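Local coordinates for protein arylsulfatase (Pseudoalteromonas sp. MB47, PDB 7AJ0) that hydrolyses sulfate esters and is active on the algal polysaccharide fucoidan, probably in an exo-acting manner, at residues Ser95-Gln99 / Asp376-Ile380; Pro100-Arg106 / Ser324-Pro328; Val116-Arg122 / Trp424-Asp428; Gly343-Thr347 / Arg451-Ala455. All coordinates share one frame; numbering follows the deposited sequence.

Contact 1: residues Ser95-Gln99 / Asp376-Ile380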
loop_
_atom_site.group_PDB
_atom_site.type_symbol
_atom_site.label_atom_id
_atom_site.label_comp_id
_atom_site.label_asym_id
_atom_site.label_seq_id
_atom_site.Cartn_x
_atom_site.Cartn_y
_atom_site.Cartn_z
ATOM N N SER A 95 -28.628 7.642 13.629
ATOM C CA SER A 95 -28.249 6.234 13.505
ATOM C C SER A 95 -29.345 5.451 12.791
ATOM O O SER A 95 -29.830 4.419 13.260
ATOM C CB SER A 95 -27.939 5.626 14.871
ATOM O OG SER A 95 -26.643 6.004 15.304
ATOM N N MET A 96 -29.749 5.956 11.631
ATOM C CA MET A 96 -30.697 5.280 10.755
ATOM C C MET A 96 -29.920 4.454 9.740
ATOM O O MET A 96 -28.896 4.903 9.215
ATOM C CB MET A 96 -31.586 6.305 10.054
ATOM C CG MET A 96 -32.545 5.742 9.026
ATOM S SD MET A 96 -33.856 4.734 9.717
ATOM C CE MET A 96 -35.041 4.842 8.383
ATOM N N TYR A 97 -30.407 3.244 9.465
ATOM C CA TYR A 97 -29.647 2.278 8.686
ATOM C C TYR A 97 -30.464 1.717 7.536
ATOM O O TYR A 97 -31.675 1.511 7.654
ATOM C CB TYR A 97 -29.151 1.122 9.578
ATOM C CG TYR A 97 -27.928 1.497 10.370
ATOM C CD1 TYR A 97 -26.665 1.419 9.801
ATOM C CD2 TYR A 97 -28.033 1.954 11.673
ATOM C CE1 TYR A 97 -25.540 1.777 10.512
ATOM C CE2 TYR A 97 -26.914 2.312 12.393
ATOM C CZ TYR A 97 -25.669 2.221 11.807
ATOM O OH TYR A 97 -24.549 2.579 12.517
ATOM N N SER A 98 -29.770 1.469 6.421
ATOM C CA SER A 98 -30.367 0.886 5.229
ATOM C C SER A 98 -29.585 -0.357 4.828
ATOM O O SER A 98 -28.691 -0.793 5.563
ATOM C CB SER A 98 -30.372 1.898 4.088
ATOM O OG SER A 98 -29.047 2.189 3.671
ATOM N N GLN A 99 -29.890 -0.922 3.675
ATOM C CA GLN A 99 -29.058 -1.954 3.065
ATOM C C GLN A 99 -28.005 -1.300 2.184
ATOM O O GLN A 99 -28.071 -0.106 1.886
ATOM C CB GLN A 99 -29.927 -2.918 2.271
ATOM C CG GLN A 99 -31.072 -3.503 3.080
ATOM C CD GLN A 99 -30.592 -4.261 4.302
ATOM O OE1 GLN A 99 -29.856 -5.242 4.190
ATOM N NE2 GLN A 99 -30.999 -3.802 5.479
ATOM N N ASP A 376 -34.038 1.165 11.462
ATOM C CA ASP A 376 -33.812 0.437 10.221
ATOM C C ASP A 376 -34.885 0.827 9.214
ATOM O O ASP A 376 -35.938 1.355 9.575
ATOM C CB ASP A 376 -33.835 -1.083 10.483
ATOM C CG ASP A 376 -33.209 -1.893 9.362
ATOM O OD1 ASP A 376 -33.695 -1.820 8.213
ATOM O OD2 ASP A 376 -32.226 -2.615 9.637
ATOM N N LEU A 377 -34.610 0.565 7.932
ATOM C CA LEU A 377 -35.642 0.759 6.918
ATOM C C LEU A 377 -36.819 -0.187 7.134
ATOM O O LEU A 377 -37.968 0.175 6.854
ATOM C CB LEU A 377 -35.071 0.557 5.516
ATOM C CG LEU A 377 -34.297 1.715 4.886
ATOM C CD1 LEU A 377 -33.790 1.300 3.508
ATOM C CD2 LEU A 377 -35.143 2.972 4.790
ATOM N N THR A 378 -36.559 -1.405 7.615
ATOM C CA THR A 378 -37.655 -2.309 7.929
ATOM C C THR A 378 -38.515 -1.782 9.073
ATOM O O THR A 378 -39.672 -2.196 9.204
ATOM C CB THR A 378 -37.126 -3.698 8.289
ATOM O OG1 THR A 378 -36.236 -3.599 9.409
ATOM C CG2 THR A 378 -36.392 -4.317 7.110
ATOM N N ASP A 379 -37.976 -0.882 9.899
ATOM C CA ASP A 379 -38.764 -0.311 10.985
ATOM C C ASP A 379 -39.810 0.668 10.463
ATOM O O ASP A 379 -40.863 0.837 11.087
ATOM C CB ASP A 379 -37.847 0.380 11.995
ATOM C CG ASP A 379 -36.904 -0.589 12.687
ATOM O OD1 ASP A 379 -37.156 -1.811 12.627
ATOM O OD2 ASP A 379 -35.917 -0.127 13.300
ATOM N N ILE A 380 -39.540 1.325 9.333
ATOM C CA ILE A 380 -40.558 2.168 8.714
ATOM C C ILE A 380 -41.739 1.315 8.270
ATOM O O ILE A 380 -42.904 1.677 8.471
ATOM C CB ILE A 380 -39.959 2.957 7.535
ATOM C CG1 ILE A 380 -38.829 3.866 8.023
ATOM C CG2 ILE A 380 -41.044 3.773 6.842
ATOM C CD1 ILE A 380 -37.972 4.442 6.909
#

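Contact 2: residues Pro100-Arg106 / Ser324-Pro328. With CA (calcium ion), chain G.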
loop_
_atom_site.group_PDB
_atom_site.type_symbol
_atom_site.label_atom_id
_atom_site.label_comp_id
_atom_site.label_asym_id
_atom_site.label_seq_id
_atom_site.Cartn_x
_atom_site.Cartn_y
_atom_site.Cartn_z
ATOM N N PRO A 100 -26.991 -2.054 1.751
ATOM C CA PRO A 100 -25.891 -1.430 0.999
ATOM C C PRO A 100 -26.203 -1.091 -0.452
ATOM O O PRO A 100 -25.415 -0.361 -1.067
ATOM C CB PRO A 100 -24.769 -2.484 1.076
ATOM C CG PRO A 100 -25.168 -3.412 2.175
ATOM C CD PRO A 100 -26.666 -3.434 2.148
ATOM N N THR A 101 -27.305 -1.580 -1.025
ATOM C CA THR A 101 -27.593 -1.355 -2.436
ATOM C C THR A 101 -29.086 -1.124 -2.641
ATOM O O THR A 101 -29.903 -1.355 -1.748
ATOM C CB THR A 101 -27.107 -2.532 -3.298
ATOM O OG1 THR A 101 -27.597 -3.764 -2.752
ATOM C CG2 THR A 101 -25.587 -2.570 -3.337
ATOM N N CYS A 102 -29.429 -0.677 -3.856
ATOM C CA CYS A 102 -30.761 -0.143 -4.124
ATOM C C CYS A 102 -31.844 -1.195 -3.921
ATOM O O CYS A 102 -32.746 -1.028 -3.091
ATOM C CB CYS A 102 -30.827 0.398 -5.558
ATOM S SG CYS A 102 -29.649 1.700 -5.958
ATOM N N THR A 103 -31.787 -2.279 -4.698
ATOM C CA THR A 103 -32.849 -3.278 -4.658
ATOM C C THR A 103 -33.014 -3.858 -3.261
ATOM O O THR A 103 -34.137 -4.128 -2.821
ATOM C CB THR A 103 -32.554 -4.395 -5.662
ATOM O OG1 THR A 103 -32.481 -3.846 -6.983
ATOM C CG2 THR A 103 -33.637 -5.463 -5.612
ATOM N N SER A 104 -31.904 -4.055 -2.547
ATOM C CA SER A 104 -31.972 -4.661 -1.223
ATOM C C SER A 104 -32.656 -3.737 -0.223
ATOM O O SER A 104 -33.471 -4.190 0.590
ATOM C CB SER A 104 -30.566 -5.027 -0.750
ATOM O OG SER A 104 -30.058 -6.127 -1.486
ATOM N N SER A 105 -32.344 -2.442 -0.273
ATOM C CA SER A 105 -32.957 -1.497 0.654
ATOM C C SER A 105 -34.434 -1.284 0.346
ATOM O O SER A 105 -35.247 -1.120 1.262
ATOM C CB SER A 105 -32.214 -0.163 0.604
ATOM O OG SER A 105 -30.950 -0.261 1.228
ATOM N N ARG A 106 -34.798 -1.266 -0.935
ATOM C CA ARG A 106 -36.188 -1.014 -1.298
ATOM C C ARG A 106 -37.066 -2.224 -1.021
ATOM O O ARG A 106 -38.242 -2.066 -0.675
ATOM C CB ARG A 106 -36.256 -0.591 -2.762
ATOM C CG ARG A 106 -35.738 0.822 -2.962
ATOM C CD ARG A 106 -35.118 1.052 -4.325
ATOM N NE ARG A 106 -34.361 2.303 -4.320
ATOM C CZ ARG A 106 -34.916 3.510 -4.357
ATOM N NH1 ARG A 106 -36.235 3.635 -4.408
ATOM N NH2 ARG A 106 -34.152 4.593 -4.341
ATOM N N SER A 324 -33.055 7.864 2.869
ATOM C CA SER A 324 -32.364 7.388 1.683
ATOM C C SER A 324 -32.421 5.867 1.649
ATOM O O SER A 324 -32.774 5.213 2.634
ATOM C CB SER A 324 -30.909 7.872 1.668
ATOM O OG SER A 324 -30.194 7.298 0.591
ATOM N N ASP A 325 -32.069 5.298 0.497
ATOM C CA ASP A 325 -32.042 3.848 0.362
ATOM C C ASP A 325 -30.648 3.255 0.527
ATOM O O ASP A 325 -30.533 2.060 0.811
ATOM C CB ASP A 325 -32.623 3.424 -0.994
ATOM C CG ASP A 325 -31.674 3.667 -2.147
ATOM O OD1 ASP A 325 -30.882 4.635 -2.096
ATOM O OD2 ASP A 325 -31.730 2.877 -3.112
ATOM N N ASN A 326 -29.596 4.051 0.377
ATOM C CA ASN A 326 -28.237 3.594 0.650
ATOM C C ASN A 326 -27.315 4.808 0.606
ATOM O O ASN A 326 -27.749 5.934 0.345
ATOM C CB ASN A 326 -27.797 2.510 -0.336
ATOM C CG ASN A 326 -28.049 2.896 -1.777
ATOM O OD1 ASN A 326 -28.949 2.363 -2.426
ATOM N ND2 ASN A 326 -27.256 3.834 -2.284
ATOM N N GLY A 327 -26.032 4.566 0.871
ATOM C CA GLY A 327 -25.059 5.629 0.917
ATOM C C GLY A 327 -24.663 6.107 -0.462
ATOM O O GLY A 327 -25.155 5.634 -1.494
ATOM N N PRO A 328 -23.733 7.058 -0.489
ATOM C CA PRO A 328 -23.366 7.688 -1.763
ATOM C C PRO A 328 -22.694 6.708 -2.711
ATOM O O PRO A 328 -21.914 5.846 -2.299
ATOM C CB PRO A 328 -22.404 8.808 -1.344
ATOM C CG PRO A 328 -21.808 8.324 -0.061
ATOM C CD PRO A 328 -22.891 7.524 0.631
HETATM CA CA CA G . -30.019 3.555 -4.246
#

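Contact 3: residues Val116-Arg122 / Trp424-Asp428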
loop_
_atom_site.group_PDB
_atom_site.type_symbol
_atom_site.label_atom_id
_atom_site.label_comp_id
_atom_site.label_asym_id
_atom_site.label_seq_id
_atom_site.Cartn_x
_atom_site.Cartn_y
_atom_site.Cartn_z
ATOM N N VAL A 116 -32.214 -11.112 2.158
ATOM C CA VAL A 116 -31.725 -12.482 2.062
ATOM C C VAL A 116 -32.845 -13.471 2.370
ATOM O O VAL A 116 -32.833 -14.606 1.877
ATOM C CB VAL A 116 -30.513 -12.687 2.990
ATOM C CG1 VAL A 116 -30.927 -12.610 4.454
ATOM C CG2 VAL A 116 -29.836 -14.014 2.682
ATOM N N ARG A 117 -33.829 -13.062 3.175
ATOM C CA ARG A 117 -34.955 -13.944 3.460
ATOM C C ARG A 117 -35.883 -14.059 2.257
ATOM O O ARG A 117 -36.396 -15.144 1.960
ATOM C CB ARG A 117 -35.739 -13.436 4.669
ATOM C CG ARG A 117 -34.914 -13.213 5.925
ATOM C CD ARG A 117 -35.820 -12.981 7.122
ATOM N NE ARG A 117 -35.097 -12.506 8.298
ATOM C CZ ARG A 117 -34.516 -13.293 9.198
ATOM N NH1 ARG A 117 -34.558 -14.611 9.066
ATOM N NH2 ARG A 117 -33.887 -12.758 10.235
ATOM N N SER A 118 -36.108 -12.949 1.554
ATOM C CA SER A 118 -37.081 -12.908 0.471
ATOM C C SER A 118 -36.505 -13.343 -0.867
ATOM O O SER A 118 -37.253 -13.818 -1.729
ATOM C CB SER A 118 -37.647 -11.490 0.333
ATOM O OG SER A 118 -36.635 -10.572 -0.050
ATOM N N GLY A 119 -35.197 -13.202 -1.059
ATOM C CA GLY A 119 -34.590 -13.410 -2.353
ATOM C C GLY A 119 -34.441 -12.155 -3.178
ATOM O O GLY A 119 -33.912 -12.224 -4.297
ATOM N N LEU A 120 -34.880 -11.012 -2.662
ATOM C CA LEU A 120 -34.840 -9.745 -3.387
ATOM C C LEU A 120 -33.512 -9.025 -3.173
ATOM O O LEU A 120 -33.461 -7.867 -2.758
ATOM C CB LEU A 120 -36.015 -8.875 -2.956
ATOM C CG LEU A 120 -37.396 -9.503 -3.162
ATOM C CD1 LEU A 120 -38.487 -8.679 -2.495
ATOM C CD2 LEU A 120 -37.684 -9.669 -4.649
ATOM N N VAL A 121 -32.412 -9.732 -3.453
ATOM C CA VAL A 121 -31.088 -9.123 -3.398
ATOM C C VAL A 121 -30.663 -8.547 -4.740
ATOM O O VAL A 121 -29.697 -7.769 -4.793
ATOM C CB VAL A 121 -30.024 -10.136 -2.924
ATOM C CG1 VAL A 121 -30.354 -10.635 -1.521
ATOM C CG2 VAL A 121 -29.906 -11.309 -3.900
ATOM N N ARG A 122 -31.347 -8.902 -5.823
ATOM C CA ARG A 122 -31.074 -8.397 -7.159
ATOM C C ARG A 122 -32.395 -8.142 -7.866
ATOM O O ARG A 122 -33.386 -8.836 -7.603
ATOM C CB ARG A 122 -30.241 -9.387 -7.987
ATOM C CG ARG A 122 -28.810 -9.550 -7.511
ATOM C CD ARG A 122 -28.109 -10.686 -8.242
ATOM N NE ARG A 122 -26.715 -10.812 -7.829
ATOM C CZ ARG A 122 -25.740 -10.003 -8.236
ATOM N NH1 ARG A 122 -26.008 -9.004 -9.066
ATOM N NH2 ARG A 122 -24.499 -10.190 -7.808
ATOM N N TRP A 424 -26.014 -7.129 5.818
ATOM C CA TRP A 424 -25.789 -8.191 4.854
ATOM C C TRP A 424 -25.352 -7.603 3.522
ATOM O O TRP A 424 -25.827 -6.538 3.115
ATOM C CB TRP A 424 -27.053 -9.026 4.625
ATOM C CG TRP A 424 -27.442 -9.894 5.768
ATOM C CD1 TRP A 424 -28.007 -9.495 6.940
ATOM C CD2 TRP A 424 -27.313 -11.318 5.848
ATOM N NE1 TRP A 424 -28.234 -10.581 7.751
ATOM C CE2 TRP A 424 -27.813 -11.712 7.102
ATOM C CE3 TRP A 424 -26.817 -12.298 4.982
ATOM C CZ2 TRP A 424 -27.832 -13.043 7.516
ATOM C CZ3 TRP A 424 -26.836 -13.620 5.392
ATOM C CH2 TRP A 424 -27.344 -13.979 6.647
ATOM N N SER A 425 -24.452 -8.306 2.845
ATOM C CA SER A 425 -24.116 -8.050 1.445
ATOM C C SER A 425 -24.763 -9.191 0.657
ATOM O O SER A 425 -24.177 -10.264 0.495
ATOM C CB SER A 425 -22.614 -7.982 1.227
ATOM O OG SER A 425 -22.315 -7.753 -0.139
ATOM N N ARG A 426 -25.988 -8.957 0.187
ATOM C CA ARG A 426 -26.780 -9.998 -0.465
ATOM C C ARG A 426 -26.875 -11.220 0.442
ATOM O O ARG A 426 -27.503 -11.151 1.503
ATOM C CB ARG A 426 -26.186 -10.331 -1.833
ATOM C CG ARG A 426 -26.173 -9.121 -2.759
ATOM C CD ARG A 426 -26.324 -9.488 -4.224
ATOM N NE ARG A 426 -26.760 -8.333 -5.007
ATOM C CZ ARG A 426 -25.945 -7.396 -5.488
ATOM N NH1 ARG A 426 -26.440 -6.382 -6.187
ATOM N NH2 ARG A 426 -24.639 -7.476 -5.276
ATOM N N GLU A 427 -26.262 -12.333 0.052
ATOM C CA GLU A 427 -26.322 -13.557 0.842
ATOM C C GLU A 427 -25.175 -13.686 1.841
ATOM O O GLU A 427 -25.019 -14.751 2.447
ATOM C CB GLU A 427 -26.336 -14.781 -0.080
ATOM C CG GLU A 427 -27.673 -15.031 -0.767
ATOM C CD GLU A 427 -27.653 -14.718 -2.254
ATOM O OE1 GLU A 427 -26.617 -14.235 -2.762
ATOM O OE2 GLU A 427 -28.682 -14.962 -2.919
ATOM N N ASP A 428 -24.384 -12.633 2.036
ATOM C CA ASP A 428 -23.255 -12.653 2.960
ATOM C C ASP A 428 -23.580 -11.798 4.178
ATOM O O ASP A 428 -23.887 -10.609 4.042
ATOM C CB ASP A 428 -21.982 -12.142 2.282
ATOM C CG ASP A 428 -21.447 -13.102 1.242
ATOM O OD1 ASP A 428 -21.220 -14.285 1.577
ATOM O OD2 ASP A 428 -21.255 -12.673 0.086
#

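Contact 4: residues Gly343-Thr347 / Arg451-Ala455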
loop_
_atom_site.group_PDB
_atom_site.type_symbol
_atom_site.label_atom_id
_atom_site.label_comp_id
_atom_site.label_asym_id
_atom_site.label_seq_id
_atom_site.Cartn_x
_atom_site.Cartn_y
_atom_site.Cartn_z
ATOM N N GLY A 343 -16.126 4.415 3.086
ATOM C CA GLY A 343 -16.734 3.628 2.042
ATOM C C GLY A 343 -17.927 4.328 1.413
ATOM O O GLY A 343 -17.968 5.550 1.271
ATOM N N GLY A 344 -18.916 3.525 1.035
ATOM C CA GLY A 344 -20.101 4.059 0.386
ATOM C C GLY A 344 -20.993 2.932 -0.093
ATOM O O GLY A 344 -20.883 1.797 0.374
ATOM N N LYS A 345 -21.877 3.267 -1.032
ATOM C CA LYS A 345 -22.779 2.279 -1.609
ATOM C C LYS A 345 -22.011 1.039 -2.049
ATOM O O LYS A 345 -20.912 1.132 -2.604
ATOM C CB LYS A 345 -23.521 2.892 -2.799
ATOM C CG LYS A 345 -24.572 2.005 -3.432
ATOM C CD LYS A 345 -25.069 2.643 -4.720
ATOM C CE LYS A 345 -26.277 1.926 -5.289
ATOM N NZ LYS A 345 -26.732 2.575 -6.552
ATOM N N GLY A 346 -22.595 -0.127 -1.790
ATOM C CA GLY A 346 -21.982 -1.384 -2.149
ATOM C C GLY A 346 -21.089 -1.995 -1.098
ATOM O O GLY A 346 -20.427 -3.001 -1.380
ATOM N N THR A 347 -21.035 -1.417 0.098
ATOM C CA THR A 347 -20.240 -1.962 1.185
ATOM C C THR A 347 -21.016 -1.796 2.483
ATOM O O THR A 347 -21.913 -0.957 2.590
ATOM C CB THR A 347 -18.874 -1.273 1.313
ATOM O OG1 THR A 347 -19.052 0.073 1.774
ATOM C CG2 THR A 347 -18.152 -1.254 -0.024
ATOM N N ARG A 451 -13.844 3.427 -5.472
ATOM C CA ARG A 451 -14.408 2.319 -6.243
ATOM C C ARG A 451 -14.870 1.190 -5.325
ATOM O O ARG A 451 -14.469 0.030 -5.450
ATOM C CB ARG A 451 -13.386 1.827 -7.264
ATOM C CG ARG A 451 -13.204 2.776 -8.438
ATOM C CD ARG A 451 -14.486 2.856 -9.250
ATOM N NE ARG A 451 -14.363 3.705 -10.429
ATOM C CZ ARG A 451 -15.254 3.739 -11.412
ATOM N NH1 ARG A 451 -16.332 2.964 -11.358
ATOM N NH2 ARG A 451 -15.067 4.540 -12.452
ATOM N N ASN A 452 -15.763 1.557 -4.403
ATOM C CA ASN A 452 -16.295 0.588 -3.452
ATOM C C ASN A 452 -17.034 -0.537 -4.166
ATOM O O ASN A 452 -16.855 -1.717 -3.841
ATOM C CB ASN A 452 -17.224 1.295 -2.463
ATOM C CG ASN A 452 -16.602 2.543 -1.870
ATOM O OD1 ASN A 452 -17.075 3.659 -2.101
ATOM N ND2 ASN A 452 -15.534 2.361 -1.103
ATOM N N ILE A 453 -17.869 -0.192 -5.144
ATOM C CA ILE A 453 -18.680 -1.198 -5.818
ATOM C C ILE A 453 -17.840 -2.001 -6.803
ATOM O O ILE A 453 -17.911 -3.235 -6.843
ATOM C CB ILE A 453 -19.876 -0.532 -6.527
ATOM C CG1 ILE A 453 -20.788 0.161 -5.514
ATOM C CG2 ILE A 453 -20.665 -1.562 -7.333
ATOM C CD1 ILE A 453 -21.765 1.145 -6.133
ATOM N N ASP A 454 -17.021 -1.317 -7.601
ATOM C CA ASP A 454 -16.467 -1.886 -8.819
ATOM C C ASP A 454 -15.032 -2.377 -8.694
ATOM O O ASP A 454 -14.519 -2.966 -9.652
ATOM C CB ASP A 454 -16.544 -0.844 -9.946
ATOM C CG ASP A 454 -17.964 -0.373 -10.205
ATOM O OD1 ASP A 454 -18.865 -1.235 -10.297
ATOM O OD2 ASP A 454 -18.183 0.854 -10.310
ATOM N N ALA A 455 -14.373 -2.163 -7.560
ATOM C CA ALA A 455 -12.979 -2.568 -7.411
ATOM C C ALA A 455 -12.695 -2.942 -5.959
ATOM O O ALA A 455 -11.744 -2.457 -5.341
ATOM C CB ALA A 455 -12.040 -1.461 -7.894
HETATM O O HOH W 1 -18.276 -3.843 -3.129
#

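Contact 1: residues Ser95-Gln99 / Asp376-Ile380
Met96 reaches across to Leu377 and Ile380 with its terminal methyl. CG lies anti to the backbone N (chi1 175°) and the chain bends at chi2, which turns CE onto Ile380 CD1, tightly, at 3.3 Å. The two side chains cross at about a right angle, and Leu377 CD2 touches the same Met96 CE from 4.1 Å. At Tyr97 the backbone makes the contact: its O accepts a weak, bent bond from Leu377 N (3.1 Å, 126°), and Asp376 CA adds a C-H contact to the same oxygen. The Tyr97 ring leads away, to where OH meets Glu350 and Arg433. Here the strand that ends at 97, part of the large mixed sheet of the alkaline phosphatase-like sulfatase fold, meets the start of helix 377-387. That start is a capping box. Asp376 OD1 takes the amide of Thr378 N at 3.0 Å, nearly straight (166°) and on the anti side, while Asp379 OD2 receives Asp376 N at 2.9 Å from above the carboxylate plane. Next along, Ser98 lays CB against Leu377 CD1 (3.5 Å). Gln99 ends the contact loosely, its NE2 staying 4.3 Å from Asp376 OD1.

Contact 2: residues Pro100-Arg106 / Ser324-Pro328
Asp325 and Asn326 meet Cys102 around a calcium ion, with Arg106 bound to Asp325, and here the contact is at its densest. Asp325 chelates the metal with both carboxylate oxygens, OD2 at 2.2 Å and OD1 at 2.6 Å from the calcium; Asn326 OD1 joins at 2.4 Å, and Cys102 SG completes the share of these two segments. CG of both Asp325 and Asn326 stands between the backbone N and the carbonyl carbon (chi1 76° and 50°), the torsion that turns the two groups together onto the ion. Asn326 ND2 gives a hydrogen bond to Gly327 O at 2.9 Å, within the amide plane, which fixes the rotation of the amide with OD1 facing the calcium. Arg106 NE forms a salt bridge to Asp325 OD2 (3.0 Å) from above the carboxylate, guanidinium and carboxylate planes 66° apart, so one oxygen serves both metal and guanidinium. Arg106 NH1 is held in turn by Ser267. Cys102 to Arg106 fits the C-X-S-X-R signature of type I sulfatases, whose cysteine is matured to formylglycine; it is modelled here as cysteine at the start of helix 102-111. Asp60 and Asp61 supply the other ligands, as in the sulfatase metal site. Packing slackens toward Pro100 and Thr101. Pro100 O only brushes Asn326 CB at 3.8 Å, and the side chain of Thr101, partly exposed, starts away from 324-328 and packs on Thr463 of a second subunit.

Contact 3: residues Val116-Arg122 / Trp424-Asp428
Arg426 NE gives a hydrogen bond to Val121 O at 3.0 Å, fairly straight (157°) but coming from above the carbonyl plane. CG of Arg426 stands anti to the carbonyl carbon (chi1 -61°) and the chain bends at chi2, carrying NE there. The guanidinium of Arg122 lies flat on that of Arg426, centres 3.8 Å apart and planes only 7° from parallel. This stack of like charges sits on the more exposed side of the contact. The aliphatic part of Arg426 runs past Val121, with CD 4.0 Å from Val121 CB. At the buried end Val116 sets CG1 squarely over the six-membered ring of Trp424, a CH-pi contact 4.0 Å from the centroid, while CG2 rests near Glu427 CA. An alanine in place of Arg426 would lose the NE bond and is likely to leave Val121 O without this donor and the Arg122 guanidinium free to turn. Arg426 and Glu427 are central to a type II' turn (Ser425 to Asp428), which brings Arg426 NH2 to a weak bond with Thr463 O of a second subunit. Trp424 is positioned by its NE1 bond to His499 and an edge-to-face meeting with Phe429. The hairpin of strands 420-425 and 428-434 thus lies against helix 115-118 at Val116 and the following loop at Val121 and Arg122, with helix 489-505 covering Val116 and Trp424 through Met503.

Contact 4: residues Gly343-Thr347 / Arg451-Ala455
Asn452 O is gripped by a water that donates to it at 2.7 Å and by Ser456 OG; the same water gives its other hydrogen to Gly346 O at 2.9 Å, bridging the two loops, and Gly346 O also meets Thr463 OG1 of a second subunit. Direct touching involves mostly carbon atoms, with Lys345 O pressed against them. Thr347 CG2 lies 3.6 Å from Asn452 CB, and Thr347 OG1 turns back to bond Gly344 O, on a lone pair in the carbonyl plane, at 2.9 Å. This fastens the type II turn from Gly344 to Thr347, where a side chain on Gly346 would run into Ile453. Ile453 CG1 meets Lys345 O at a tight 3.1 Å, and its CD1 crosses the lysine chain obliquely, 3.9 Å from Lys345 CD. The lysine, CG anti to N (chi1 -176°) and extended throughout, carries NZ onward to a salt bridge with Asp61. With a glycine at Asn452 the CB contact would go, and a gap would probably open beside the Thr347 methyl. Asp331 accepts hydrogen bonds from the backbone N of Ile453 and of Asp454. No direct hydrogen bond joins 343-347 to 451-455, so their fit depends on van der Waals packing, one bridging water and outside partners.

Overall arrangement
Contact 2 holds the calcium, and the other three gather round it. Residues 95-99 run straight on into 100-106, so contact 1, centred 10 Å away, touches it: Gln99 N makes a weak bond to Ser105 OG. Contact 4 lies 12 Å from contact 2 between centres and is tied to it by two probable backbone bonds, Pro100 O to Gly346 N and Pro328 O to Lys345 N, both 2.9 Å; Lys345 NZ lies 3.1 Å from Cys102 SG beside the metal. Contact 3, also 12 Å from contact 2, packs Trp424 O on Pro100 CG. Contacts 1 and 4 are farthest apart, about 19 Å between centres. Thr463 of a second subunit reaches contacts 2, 3 and 4.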